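PDB 1AHS: african horse sickness virus (serotype 4) VP7 from African horsesickness virus, which forms the surface of the viral core as a homotrimer that binds the structural protein VP3, this chain being its top domain. Local coordinates for residues T83-D88 with A104-G109; G2-A7 with N31-C36; V57-V62 with V98-I103; G14-P19 with R67-P72; Q20-G25 with A39-Q44. All blocks are in the same frame, centred on the assembly; numbering follows the deposited sequence.

Contact 1: T83-D88 with A104-G109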
# COMPACT_ATOMS: atom_id res chain seq x y z
N THR B 83 -18.90 -8.19 -8.40
CA THR B 83 -18.57 -8.37 -7.00
C THR B 83 -19.54 -7.47 -6.22
O THR B 83 -19.88 -6.37 -6.70
CB THR B 83 -17.12 -7.92 -6.72
OG1 THR B 83 -16.93 -6.60 -7.22
CG2 THR B 83 -16.14 -8.84 -7.38
N PHE B 84 -20.03 -7.92 -5.06
CA PHE B 84 -20.94 -7.08 -4.24
C PHE B 84 -20.63 -7.19 -2.75
O PHE B 84 -19.98 -8.13 -2.31
CB PHE B 84 -22.44 -7.37 -4.50
CG PHE B 84 -22.86 -8.76 -4.14
CD1 PHE B 84 -23.07 -9.13 -2.82
CD2 PHE B 84 -22.97 -9.73 -5.12
CE1 PHE B 84 -23.37 -10.43 -2.46
CE2 PHE B 84 -23.26 -11.03 -4.78
CZ PHE B 84 -23.46 -11.39 -3.44
N VAL B 85 -21.12 -6.22 -1.99
CA VAL B 85 -20.93 -6.19 -0.56
C VAL B 85 -22.31 -5.78 0.01
O VAL B 85 -22.94 -4.85 -0.51
CB VAL B 85 -19.81 -5.16 -0.20
CG1 VAL B 85 -19.83 -4.82 1.27
CG2 VAL B 85 -18.45 -5.72 -0.57
N THR B 86 -22.86 -6.56 0.94
CA THR B 86 -24.11 -6.14 1.55
C THR B 86 -23.86 -5.87 3.04
O THR B 86 -23.05 -6.56 3.67
CB THR B 86 -25.25 -7.18 1.39
OG1 THR B 86 -24.89 -8.44 1.95
CG2 THR B 86 -25.56 -7.37 -0.04
N VAL B 87 -24.41 -4.77 3.55
CA VAL B 87 -24.28 -4.47 4.98
C VAL B 87 -25.71 -4.45 5.57
O VAL B 87 -26.53 -3.57 5.23
CB VAL B 87 -23.59 -3.14 5.26
CG1 VAL B 87 -23.50 -2.93 6.76
CG2 VAL B 87 -22.19 -3.11 4.68
N ASP B 88 -26.01 -5.43 6.41
CA ASP B 88 -27.33 -5.57 7.06
C ASP B 88 -28.33 -5.90 5.97
O ASP B 88 -29.45 -5.39 5.97
CB ASP B 88 -27.78 -4.26 7.76
CG ASP B 88 -28.56 -4.51 9.08
OD1 ASP B 88 -28.86 -5.67 9.43
OD2 ASP B 88 -28.82 -3.51 9.79
N ALA B 104 -23.90 -5.47 12.76
CA ALA B 104 -24.59 -6.01 11.59
C ALA B 104 -23.70 -6.82 10.66
O ALA B 104 -22.47 -6.59 10.57
CB ALA B 104 -25.28 -4.89 10.83
N PRO B 105 -24.30 -7.81 9.96
CA PRO B 105 -23.58 -8.69 9.02
C PRO B 105 -23.09 -7.97 7.75
O PRO B 105 -23.83 -7.18 7.15
CB PRO B 105 -24.62 -9.76 8.71
CG PRO B 105 -25.88 -9.00 8.75
CD PRO B 105 -25.73 -8.16 10.00
N VAL B 106 -21.81 -8.18 7.42
CA VAL B 106 -21.21 -7.63 6.20
C VAL B 106 -20.90 -8.85 5.35
O VAL B 106 -20.13 -9.70 5.78
CB VAL B 106 -19.92 -6.90 6.52
CG1 VAL B 106 -19.23 -6.48 5.25
CG2 VAL B 106 -20.24 -5.66 7.31
N ASN B 107 -21.62 -9.02 4.23
CA ASN B 107 -21.39 -10.18 3.35
C ASN B 107 -20.72 -9.70 2.10
O ASN B 107 -20.98 -8.61 1.57
CB ASN B 107 -22.67 -10.94 3.01
CG ASN B 107 -23.36 -11.51 4.23
OD1 ASN B 107 -22.90 -12.46 4.84
ND2 ASN B 107 -24.47 -10.93 4.59
N VAL B 108 -19.92 -10.58 1.57
CA VAL B 108 -19.10 -10.22 0.45
C VAL B 108 -19.34 -11.32 -0.59
O VAL B 108 -19.52 -12.49 -0.24
CB VAL B 108 -17.66 -10.15 1.04
CG1 VAL B 108 -16.92 -11.45 0.91
CG2 VAL B 108 -16.97 -8.95 0.62
N GLY B 109 -19.48 -10.93 -1.85
CA GLY B 109 -19.71 -11.94 -2.85
C GLY B 109 -18.96 -11.74 -4.14
O GLY B 109 -18.79 -10.61 -4.60

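Contact 2: G2-A7 with N31-C36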
# COMPACT_ATOMS: atom_id res chain seq x y z
N GLY B 2 -5.69 3.75 13.41
CA GLY B 2 -6.71 3.15 12.57
C GLY B 2 -7.13 1.92 13.34
O GLY B 2 -6.38 1.42 14.19
N PRO B 3 -8.25 1.31 12.98
CA PRO B 3 -8.66 0.14 13.75
C PRO B 3 -7.81 -1.10 13.72
O PRO B 3 -7.93 -1.95 14.61
CB PRO B 3 -10.03 -0.13 13.19
CG PRO B 3 -9.90 0.31 11.77
CD PRO B 3 -9.16 1.58 11.87
N TYR B 4 -6.90 -1.19 12.75
CA TYR B 4 -6.13 -2.42 12.60
C TYR B 4 -4.68 -2.28 13.00
O TYR B 4 -3.85 -3.13 12.65
CB TYR B 4 -6.23 -2.95 11.15
CG TYR B 4 -7.66 -3.05 10.62
CD1 TYR B 4 -8.71 -3.48 11.44
CD2 TYR B 4 -8.00 -2.55 9.36
CE1 TYR B 4 -10.04 -3.37 11.03
CE2 TYR B 4 -9.33 -2.45 8.95
CZ TYR B 4 -10.33 -2.85 9.80
OH TYR B 4 -11.63 -2.66 9.44
N ALA B 5 -4.39 -1.28 13.82
CA ALA B 5 -3.01 -1.05 14.25
C ALA B 5 -2.41 -2.20 15.05
O ALA B 5 -1.22 -2.45 14.93
CB ALA B 5 -2.90 0.28 15.02
N GLY B 6 -3.23 -2.99 15.71
CA GLY B 6 -2.70 -4.07 16.52
C GLY B 6 -2.54 -5.41 15.87
O GLY B 6 -2.25 -6.38 16.55
N ALA B 7 -2.74 -5.46 14.56
CA ALA B 7 -2.62 -6.70 13.80
C ALA B 7 -1.18 -7.12 13.98
O ALA B 7 -0.28 -6.29 13.94
CB ALA B 7 -2.88 -6.40 12.34
N ASN B 31 -5.45 0.92 8.33
CA ASN B 31 -6.78 1.22 7.84
C ASN B 31 -7.33 0.42 6.66
O ASN B 31 -8.51 0.56 6.31
CB ASN B 31 -6.87 2.73 7.56
CG ASN B 31 -6.98 3.53 8.83
OD1 ASN B 31 -6.04 3.55 9.63
ND2 ASN B 31 -8.13 4.19 9.06
N ILE B 32 -6.54 -0.51 6.16
CA ILE B 32 -6.93 -1.28 5.01
C ILE B 32 -6.83 -2.78 5.20
O ILE B 32 -5.83 -3.30 5.72
CB ILE B 32 -6.07 -0.82 3.81
CG1 ILE B 32 -6.21 0.68 3.65
CG2 ILE B 32 -6.51 -1.47 2.53
CD1 ILE B 32 -5.54 1.19 2.42
N ALA B 33 -7.84 -3.49 4.74
CA ALA B 33 -7.87 -4.93 4.82
C ALA B 33 -8.30 -5.37 3.42
O ALA B 33 -8.92 -4.59 2.69
CB ALA B 33 -8.90 -5.35 5.86
N GLU B 34 -7.98 -6.59 3.01
CA GLU B 34 -8.38 -7.06 1.69
C GLU B 34 -8.87 -8.49 1.81
O GLU B 34 -8.34 -9.24 2.61
CB GLU B 34 -7.17 -7.08 0.75
CG GLU B 34 -6.63 -5.72 0.31
CD GLU B 34 -5.46 -5.79 -0.67
OE1 GLU B 34 -4.94 -6.89 -0.98
OE2 GLU B 34 -5.03 -4.70 -1.12
N VAL B 35 -9.87 -8.89 1.04
CA VAL B 35 -10.29 -10.28 1.10
C VAL B 35 -10.15 -10.88 -0.30
O VAL B 35 -10.56 -10.28 -1.30
CB VAL B 35 -11.69 -10.47 1.81
CG1 VAL B 35 -12.51 -9.25 1.69
CG2 VAL B 35 -12.43 -11.66 1.31
N CYS B 36 -9.35 -11.93 -0.38
CA CYS B 36 -9.07 -12.61 -1.62
C CYS B 36 -10.21 -13.56 -1.83
O CYS B 36 -10.52 -14.31 -0.92
CB CYS B 36 -7.77 -13.40 -1.51
SG CYS B 36 -6.28 -12.38 -1.50

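Contact 3: V57-V62 with V98-I103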
# COMPACT_ATOMS: atom_id res chain seq x y z
N VAL B 57 -17.78 1.85 18.44
CA VAL B 57 -19.21 1.71 18.38
C VAL B 57 -19.68 1.92 16.91
O VAL B 57 -20.76 1.48 16.54
CB VAL B 57 -19.85 2.70 19.37
CG1 VAL B 57 -20.18 4.00 18.70
CG2 VAL B 57 -21.05 2.08 20.01
N MET B 58 -18.80 2.50 16.07
CA MET B 58 -19.09 2.79 14.66
C MET B 58 -17.82 2.95 13.82
O MET B 58 -16.88 3.63 14.22
CB MET B 58 -19.89 4.09 14.58
CG MET B 58 -20.47 4.38 13.23
SD MET B 58 -21.75 5.65 13.26
CE MET B 58 -20.89 6.96 14.28
N ILE B 59 -17.81 2.36 12.63
CA ILE B 59 -16.68 2.43 11.70
C ILE B 59 -17.19 2.94 10.36
O ILE B 59 -18.24 2.51 9.94
CB ILE B 59 -16.15 1.02 11.46
CG1 ILE B 59 -15.13 0.69 12.50
CG2 ILE B 59 -15.57 0.82 10.09
CD1 ILE B 59 -14.48 -0.60 12.17
N TYR B 60 -16.50 3.86 9.71
CA TYR B 60 -16.93 4.35 8.40
C TYR B 60 -16.01 3.70 7.37
O TYR B 60 -14.81 3.73 7.55
CB TYR B 60 -16.75 5.86 8.33
CG TYR B 60 -17.90 6.68 8.87
CD1 TYR B 60 -18.98 7.01 8.05
CD2 TYR B 60 -17.96 7.07 10.21
CE1 TYR B 60 -20.10 7.71 8.54
CE2 TYR B 60 -19.09 7.78 10.72
CZ TYR B 60 -20.16 8.08 9.87
OH TYR B 60 -21.31 8.74 10.33
N PHE B 61 -16.53 3.09 6.31
CA PHE B 61 -15.65 2.47 5.31
C PHE B 61 -16.14 2.49 3.87
O PHE B 61 -17.30 2.77 3.64
CB PHE B 61 -15.37 1.04 5.70
CG PHE B 61 -16.50 0.09 5.44
CD1 PHE B 61 -16.73 -0.42 4.18
CD2 PHE B 61 -17.27 -0.39 6.51
CE1 PHE B 61 -17.68 -1.41 3.98
CE2 PHE B 61 -18.21 -1.37 6.32
CZ PHE B 61 -18.42 -1.88 5.05
N VAL B 62 -15.23 2.27 2.91
CA VAL B 62 -15.60 2.16 1.49
C VAL B 62 -14.95 0.90 1.02
O VAL B 62 -13.97 0.49 1.59
CB VAL B 62 -15.02 3.23 0.56
CG1 VAL B 62 -15.75 4.44 0.70
CG2 VAL B 62 -13.61 3.53 0.87
N VAL B 98 -19.93 4.01 3.70
CA VAL B 98 -20.96 3.30 4.45
C VAL B 98 -20.67 3.38 5.96
O VAL B 98 -19.52 3.22 6.36
CB VAL B 98 -21.07 1.82 3.96
CG1 VAL B 98 -19.78 1.33 3.44
CG2 VAL B 98 -21.44 0.92 5.06
N ALA B 99 -21.70 3.68 6.77
CA ALA B 99 -21.60 3.75 8.26
C ALA B 99 -21.95 2.39 8.83
O ALA B 99 -23.08 1.94 8.69
CB ALA B 99 -22.58 4.80 8.81
N TRP B 100 -21.00 1.72 9.45
CA TRP B 100 -21.24 0.38 9.97
C TRP B 100 -21.32 0.39 11.50
O TRP B 100 -20.44 0.93 12.17
CB TRP B 100 -20.11 -0.54 9.55
CG TRP B 100 -20.28 -1.93 9.98
CD1 TRP B 100 -21.44 -2.65 9.98
CD2 TRP B 100 -19.24 -2.84 10.41
NE1 TRP B 100 -21.18 -3.95 10.38
CE2 TRP B 100 -19.85 -4.09 10.65
CE3 TRP B 100 -17.87 -2.71 10.60
CZ2 TRP B 100 -19.13 -5.19 11.08
CZ3 TRP B 100 -17.16 -3.81 11.02
CH2 TRP B 100 -17.78 -5.03 11.25
N ASN B 101 -22.30 -0.32 12.05
CA ASN B 101 -22.42 -0.29 13.46
C ASN B 101 -21.56 -1.26 14.21
O ASN B 101 -21.63 -1.28 15.42
CB ASN B 101 -23.88 -0.37 13.89
CG ASN B 101 -24.50 -1.69 13.56
OD1 ASN B 101 -23.82 -2.71 13.42
ND2 ASN B 101 -25.82 -1.71 13.47
N THR B 102 -20.76 -2.06 13.52
CA THR B 102 -19.87 -3.01 14.20
C THR B 102 -20.52 -4.35 14.48
O THR B 102 -19.86 -5.38 14.64
CB THR B 102 -19.40 -2.37 15.51
OG1 THR B 102 -18.46 -1.34 15.18
CG2 THR B 102 -18.89 -3.34 16.49
N ILE B 103 -21.84 -4.35 14.42
CA ILE B 103 -22.64 -5.52 14.77
C ILE B 103 -23.21 -6.24 13.60
O ILE B 103 -23.17 -7.48 13.55
CB ILE B 103 -23.87 -5.12 15.64
CG1 ILE B 103 -23.42 -4.42 16.90
CG2 ILE B 103 -24.66 -6.36 16.07
CD1 ILE B 103 -22.49 -5.28 17.71

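Contact 4: G14-P19 with R67-P72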
# COMPACT_ATOMS: atom_id res chain seq x y z
N GLY B 14 -2.55 -6.75 -2.84
CA GLY B 14 -2.82 -7.23 -4.17
C GLY B 14 -2.26 -8.55 -4.58
O GLY B 14 -2.34 -8.88 -5.74
N ARG B 15 -1.67 -9.29 -3.66
CA ARG B 15 -1.14 -10.60 -4.00
C ARG B 15 -2.11 -11.70 -3.56
O ARG B 15 -2.34 -11.89 -2.37
CB ARG B 15 0.24 -10.80 -3.37
CG ARG B 15 0.85 -12.19 -3.69
CD ARG B 15 2.34 -12.23 -3.41
NE ARG B 15 3.08 -11.52 -4.43
CZ ARG B 15 3.61 -12.11 -5.50
NH1 ARG B 15 3.48 -13.42 -5.65
NH2 ARG B 15 4.29 -11.39 -6.39
N TYR B 16 -2.67 -12.44 -4.50
CA TYR B 16 -3.62 -13.45 -4.13
C TYR B 16 -3.07 -14.52 -3.20
O TYR B 16 -2.02 -15.11 -3.46
CB TYR B 16 -4.23 -14.04 -5.39
CG TYR B 16 -5.45 -14.89 -5.17
CD1 TYR B 16 -5.32 -16.25 -4.95
CD2 TYR B 16 -6.74 -14.35 -5.21
CE1 TYR B 16 -6.42 -17.07 -4.79
CE2 TYR B 16 -7.87 -15.17 -5.06
CZ TYR B 16 -7.69 -16.53 -4.85
OH TYR B 16 -8.73 -17.41 -4.75
N TYR B 17 -3.75 -14.74 -2.08
CA TYR B 17 -3.34 -15.74 -1.11
C TYR B 17 -4.55 -16.29 -0.35
O TYR B 17 -5.12 -15.65 0.52
CB TYR B 17 -2.37 -15.14 -0.14
CG TYR B 17 -1.86 -16.14 0.87
CD1 TYR B 17 -1.14 -17.25 0.46
CD2 TYR B 17 -2.10 -15.98 2.23
CE1 TYR B 17 -0.65 -18.17 1.38
CE2 TYR B 17 -1.62 -16.90 3.16
CZ TYR B 17 -0.89 -18.00 2.73
OH TYR B 17 -0.43 -18.94 3.62
N VAL B 18 -4.93 -17.50 -0.74
CA VAL B 18 -6.05 -18.28 -0.18
C VAL B 18 -5.56 -19.76 -0.15
O VAL B 18 -5.87 -20.54 -1.04
CB VAL B 18 -7.27 -18.20 -1.12
CG1 VAL B 18 -8.35 -19.09 -0.62
CG2 VAL B 18 -7.76 -16.79 -1.23
N PRO B 19 -4.76 -20.14 0.86
CA PRO B 19 -4.19 -21.48 1.03
C PRO B 19 -5.18 -22.64 1.25
O PRO B 19 -4.92 -23.78 0.82
CB PRO B 19 -3.26 -21.29 2.23
CG PRO B 19 -4.00 -20.31 3.06
CD PRO B 19 -4.44 -19.31 2.03
N ARG B 67 -8.87 -3.54 -9.82
CA ARG B 67 -8.89 -3.73 -11.24
C ARG B 67 -7.73 -4.70 -11.66
O ARG B 67 -7.93 -5.58 -12.49
CB ARG B 67 -8.81 -2.35 -11.91
CG ARG B 67 -8.51 -2.37 -13.41
CD ARG B 67 -9.66 -2.89 -14.26
NE ARG B 67 -10.03 -1.88 -15.25
CZ ARG B 67 -9.70 -1.93 -16.54
NH1 ARG B 67 -9.00 -2.96 -17.00
NH2 ARG B 67 -10.03 -0.92 -17.35
N ILE B 68 -6.50 -4.49 -11.16
CA ILE B 68 -5.42 -5.45 -11.47
C ILE B 68 -4.71 -5.87 -10.16
O ILE B 68 -4.58 -5.07 -9.22
CB ILE B 68 -4.34 -4.98 -12.56
CG1 ILE B 68 -3.60 -3.80 -12.06
CG2 ILE B 68 -4.90 -4.64 -13.93
CD1 ILE B 68 -2.30 -4.24 -11.60
N PHE B 69 -4.33 -7.14 -10.09
CA PHE B 69 -3.62 -7.66 -8.94
C PHE B 69 -2.79 -8.84 -9.47
O PHE B 69 -2.68 -8.96 -10.67
CB PHE B 69 -4.62 -8.04 -7.82
CG PHE B 69 -5.54 -9.18 -8.16
CD1 PHE B 69 -6.76 -8.95 -8.75
CD2 PHE B 69 -5.20 -10.48 -7.83
CE1 PHE B 69 -7.63 -10.00 -9.00
CE2 PHE B 69 -6.05 -11.52 -8.08
CZ PHE B 69 -7.27 -11.27 -8.67
N CYS B 70 -2.22 -9.71 -8.65
CA CYS B 70 -1.43 -10.82 -9.20
C CYS B 70 -1.70 -12.18 -8.58
O CYS B 70 -2.30 -12.29 -7.51
CB CYS B 70 0.06 -10.52 -9.11
SG CYS B 70 0.75 -10.46 -7.50
N ASP B 71 -1.36 -13.22 -9.30
CA ASP B 71 -1.52 -14.57 -8.78
C ASP B 71 -0.27 -14.90 -7.95
O ASP B 71 0.62 -14.08 -7.83
CB ASP B 71 -1.82 -15.61 -9.90
CG ASP B 71 -0.66 -15.88 -10.85
OD1 ASP B 71 0.50 -15.48 -10.60
OD2 ASP B 71 -0.92 -16.56 -11.87
N PRO B 72 -0.20 -16.09 -7.37
CA PRO B 72 0.96 -16.42 -6.57
C PRO B 72 2.29 -16.46 -7.28
O PRO B 72 3.31 -16.48 -6.61
CB PRO B 72 0.60 -17.75 -6.01
CG PRO B 72 -0.85 -17.60 -5.80
CD PRO B 72 -1.25 -17.08 -7.14

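Contact 5: Q20-G25 with A39-Q44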
# COMPACT_ATOMS: atom_id res chain seq x y z
N GLN B 20 -6.28 -22.40 1.95
CA GLN B 20 -7.26 -23.43 2.17
C GLN B 20 -8.58 -22.69 1.98
O GLN B 20 -8.64 -21.47 2.22
CB GLN B 20 -7.15 -23.99 3.60
N GLY B 21 -9.58 -23.36 1.43
CA GLY B 21 -10.89 -22.76 1.29
C GLY B 21 -11.14 -21.86 0.12
O GLY B 21 -10.42 -21.89 -0.88
N ARG B 22 -12.17 -21.03 0.26
CA ARG B 22 -12.54 -20.14 -0.81
C ARG B 22 -12.36 -18.65 -0.60
O ARG B 22 -12.45 -17.91 -1.57
CB ARG B 22 -13.95 -20.46 -1.32
CG ARG B 22 -14.02 -21.76 -2.15
CD ARG B 22 -15.15 -21.70 -3.18
NE ARG B 22 -16.41 -21.23 -2.58
CZ ARG B 22 -17.63 -21.44 -3.09
NH1 ARG B 22 -17.76 -22.14 -4.23
NH2 ARG B 22 -18.73 -20.93 -2.49
N THR B 23 -12.22 -18.18 0.63
CA THR B 23 -11.97 -16.75 0.88
C THR B 23 -10.88 -16.63 1.98
O THR B 23 -10.60 -17.61 2.70
CB THR B 23 -13.24 -15.95 1.31
OG1 THR B 23 -13.79 -16.49 2.50
CG2 THR B 23 -14.30 -15.99 0.27
N ARG B 24 -10.17 -15.51 2.00
CA ARG B 24 -9.17 -15.22 3.02
C ARG B 24 -8.96 -13.74 3.05
O ARG B 24 -9.01 -13.07 2.03
CB ARG B 24 -7.83 -15.93 2.85
CG ARG B 24 -6.96 -15.72 4.12
CD ARG B 24 -5.76 -16.66 4.27
NE ARG B 24 -4.90 -16.33 5.41
CZ ARG B 24 -4.26 -15.16 5.59
NH1 ARG B 24 -4.39 -14.18 4.69
NH2 ARG B 24 -3.48 -14.98 6.65
N GLY B 25 -8.89 -13.23 4.26
CA GLY B 25 -8.68 -11.81 4.47
C GLY B 25 -7.42 -11.63 5.29
O GLY B 25 -6.91 -12.56 5.95
N ALA B 39 -13.48 -17.83 -7.45
CA ALA B 39 -14.61 -17.66 -8.36
C ALA B 39 -15.90 -18.21 -7.76
O ALA B 39 -15.91 -19.31 -7.18
CB ALA B 39 -14.30 -18.36 -9.66
N GLY B 40 -16.98 -17.46 -7.90
CA GLY B 40 -18.27 -17.88 -7.39
C GLY B 40 -18.35 -18.00 -5.87
O GLY B 40 -19.26 -18.70 -5.34
N ALA B 41 -17.47 -17.27 -5.18
CA ALA B 41 -17.41 -17.31 -3.72
C ALA B 41 -18.18 -16.24 -2.98
O ALA B 41 -18.43 -15.13 -3.50
CB ALA B 41 -15.97 -17.36 -3.25
N ALA B 42 -18.56 -16.59 -1.76
CA ALA B 42 -19.27 -15.70 -0.86
C ALA B 42 -18.82 -16.02 0.56
O ALA B 42 -18.43 -17.16 0.86
CB ALA B 42 -20.73 -15.91 -0.99
N GLY B 43 -18.88 -15.01 1.42
CA GLY B 43 -18.46 -15.21 2.80
C GLY B 43 -18.85 -13.99 3.59
O GLY B 43 -19.37 -13.03 3.00
N GLN B 44 -18.67 -14.06 4.91
CA GLN B 44 -18.99 -12.96 5.85
C GLN B 44 -17.64 -12.47 6.36
O GLN B 44 -16.76 -13.25 6.68
CB GLN B 44 -19.87 -13.43 7.01
CG GLN B 44 -20.54 -12.27 7.77
CD GLN B 44 -21.36 -12.72 8.96
OE1 GLN B 44 -20.86 -12.78 10.09
NE2 GLN B 44 -22.61 -13.07 8.71

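Contact 1: T83-D88 with A104-G109
Phe84 folds its ring down over Gly109 at one end of an antiparallel strand pair, 84-87 with 106-109, in the four-stranded sheet of the top-domain beta-sandwich. CG of Phe84 stands between the backbone N and the carbonyl carbon (chi1 62°), and the ring reaches across the strand boundary. Gly109 CA then sits over one ring face, 4.0 Å from the ring centroid, in a CH-pi contact; the ring can come this close because Gly109 has no side chain. Thr86 and Asn107 lie on the same face of the sheet as Phe84: Thr86 OG1 meets Asn107 CB at 3.5 Å, and the two side chains slant across each other. Between them the backbones pair twice, Thr86 N to Asn107 O and Asn107 N to Thr86 O. The other face carries the valines and turns inward. Val87 and Val106 lie side by side and point the same way, CG2 to CG2 at 4.1 Å, while Val85 CG2 packs on Val108 CG2 at 3.7 Å. Phe61, Trp63 and Trp100 of the opposing sheet cover Val85, Val87 and Val106. Past the strand end Asp88 CG rests on Ala104 CB, and Asp88 N gives a nearly straight bond (172°) to Pro105 O at 2.9 Å.

Contact 2: G2-A7 with N31-C36
Asn31 ND2, on an amide that lies beside Gly2, is hydrogen-bonded to Val122 O on strand 116-122. The other arm, OD1, lies 3.0 Å from Gly2 CA, a short approach and not a bond, made possible by the absence of a side chain on Gly2. CB of Asn31 leaves the backbone heading away from residues 2-7, and CG lies anti to the carbonyl carbon, beside the backbone N (chi1 -75°); the amide end comes nearer to Gly2. Pro3 CD lies 4.0 Å from Asn31 ND2, the two side chains crossing at about a right angle. Residues 2-7 make two overlapping type I turns, Gly2 to Ala5 and Tyr4 to Ala7, and these set the N-terminal loop against the start of strand 32-36, an inner strand of the five-stranded sheet of the beta-sandwich. Tyr4 is the side chain that carries most of the packing. Its ring has Pro3 CG over the centre of one face and meets Ile32 N at its edge, CD2 to N 4.1 Å; CE2 reaches Ala33 CB at 4.3 Å. Tyr27 lies against the ring with its plane at about 35°, and Tyr4 OH is tied to Leu49 O. Tyr4 O, on the backbone, accepts a hydrogen bond from Arg64 NH2 of the second subunit.

Contact 3: V57-V62 with V98-I103
Val57 O and Asn101 O, two acceptors, lie 3.1 Å apart with no hydrogen bond between them where the strands run out, and Thr102 OG1 is buried beside them without a polar partner in the model. The turn itself is better served: Asn101 OD1 accepts from Ile103 N at 2.8 Å, an Asx turn, and takes a second bond from Ala104 N. Before the turn the backbones pair regularly. Ile59 and Trp100 exchange two bonds, Ile59 N to Trp100 O at 3.0 Å and Trp100 N to Ile59 O at 2.9 Å, and Phe61 N reaches Val98 O. This is the antiparallel edge of the five-stranded sheet of the beta-sandwich, with 98-100 outermost in this chain and strongly twisted against 59-62, their axes at 142°. Ile59, Phe61, Val98 and Trp100 point to the interior. Trp100 CG is anti to the backbone N (chi1 -178°), and the indole, its NE1 bonded to Ala104 O, has Thr102 N over one face, near the rim, while CE3 touches Ile59 CB at 4.2 Å. Trp100 CB stands at the edge of the Phe61 ring, 3.8 Å from CE2. Val98 CG1 is modelled over a face of that ring, but it also crowds Phe61 O, so its exact place is doubtful. Val87 of the other sheet packs on Val98. On the outward face Tyr60 CE1 meets Ala99 CB at 3.8 Å.

Contact 4: G14-P19 with R67-P72
Gly14 O and Tyr16 N take hold of the N-H and C=O of Cys70: Cys70 N gives to Gly14 O at 3.0 Å, along a nearly straight C=O line, and Tyr16 N gives to Cys70 O, also at 3.0 Å. The backbone of Gly14 at phi 80° favours glycine, since a side chain there would jam against the preceding carbonyl O. The two bonds form a single beta bridge, Arg15 with Cys70, that fastens the loop ahead of strand 23-27 to the short strand 69-70, which itself pairs with 76-77. Around this backbone clasp come the side chains. Tyr16 and Phe69 lie side by side and point the same way, CD2 of the first 4.1 Å from CE2 of the second. Phe69 CB presses on Gly14 O at 3.2 Å, which lies at the edge of the Phe69 ring. On Arg15 the chain bends at chi3 (-75°), which turns NE back, and the guanidinium settles with Cys70 SG over one face, NH2 to SG 3.8 Å; Pro72 O is at its edge, 3.2 Å from NH1. Further out, Gly74 O and Ser76 OG of the second subunit bind Arg15 NH2 and NH1, so the clasp also faces the trimer interface, and Gln12 OE1 holds Arg15 NE. Arg115 makes a cation-pi contact with the Tyr16 ring. Glu34 OE1 accepts the bond from Gly14 N.

Contact 5: Q20-G25 with A39-Q44
This is a surface contact made by packing, with no hydrogen bond found between the two segments, in which Arg22 and Thr23 at the head of strand 23-27 lean across to Gly40, Ala41 and Ala42 on the run 40-42 leading into strand 41-44. The backbones stay apart: Arg22 and Ala41 have their CA atoms 6.3 Å from each other, too far for the pairing of neighbouring strands. Arg22 makes most of the contact. Its CB points toward 39-44, CG lies anti to the carbonyl carbon (chi1 -73°), and the chain bends at chi3 (-48°), which sets NE; the guanidinium lies over the backbone at Ala41. Ala41 CA lies over one face of that group, toward its rim, and NH2 is 4.0 Å from this CA atom. Gly40 O is over a face as well, 3.7 Å from NH2. Closer in, Ala41 CB, on a buried residue, lies 3.9 Å from Arg22 O and 4.0 Å from Arg22 NE. Thr23 adds a methyl: CG2 touches Ala41 CB at 4.1 Å. Each segment keeps its own strand partners. Arg22 and Arg24 pair through their backbones with Asp38 and Cys36, Ala41 and Gly43 with Asn110 and Val108. Strand 23-27 is the outermost strand of the five-stranded sheet in this chain, and 41-44 is outermost in the four-stranded one. Such facing sheet edges, joined by a chain that crosses from one sheet to the other, belong to an antiparallel beta-sandwich.

Overall arrangement
Contacts 1 and 3 are true strand pairs, one in each sheet; both are partly buried, with one face turned to the sandwich core and the other outward. Contact 5 joins the same two sheets at another edge, on the surface and by packing, with no hydrogen bond found between its segments; its strand 41-44 pairs with 106-110 of contact 1, its strand 23-27 with 32-37 of contact 2. Contacts 2 and 4 are buried and pin loops rather than pair long strands, and both reach the second subunit. They touch each other through Glu34 and Cys36. Contacts 3 and 4 lie farthest apart, their centres about 26 Å from each other.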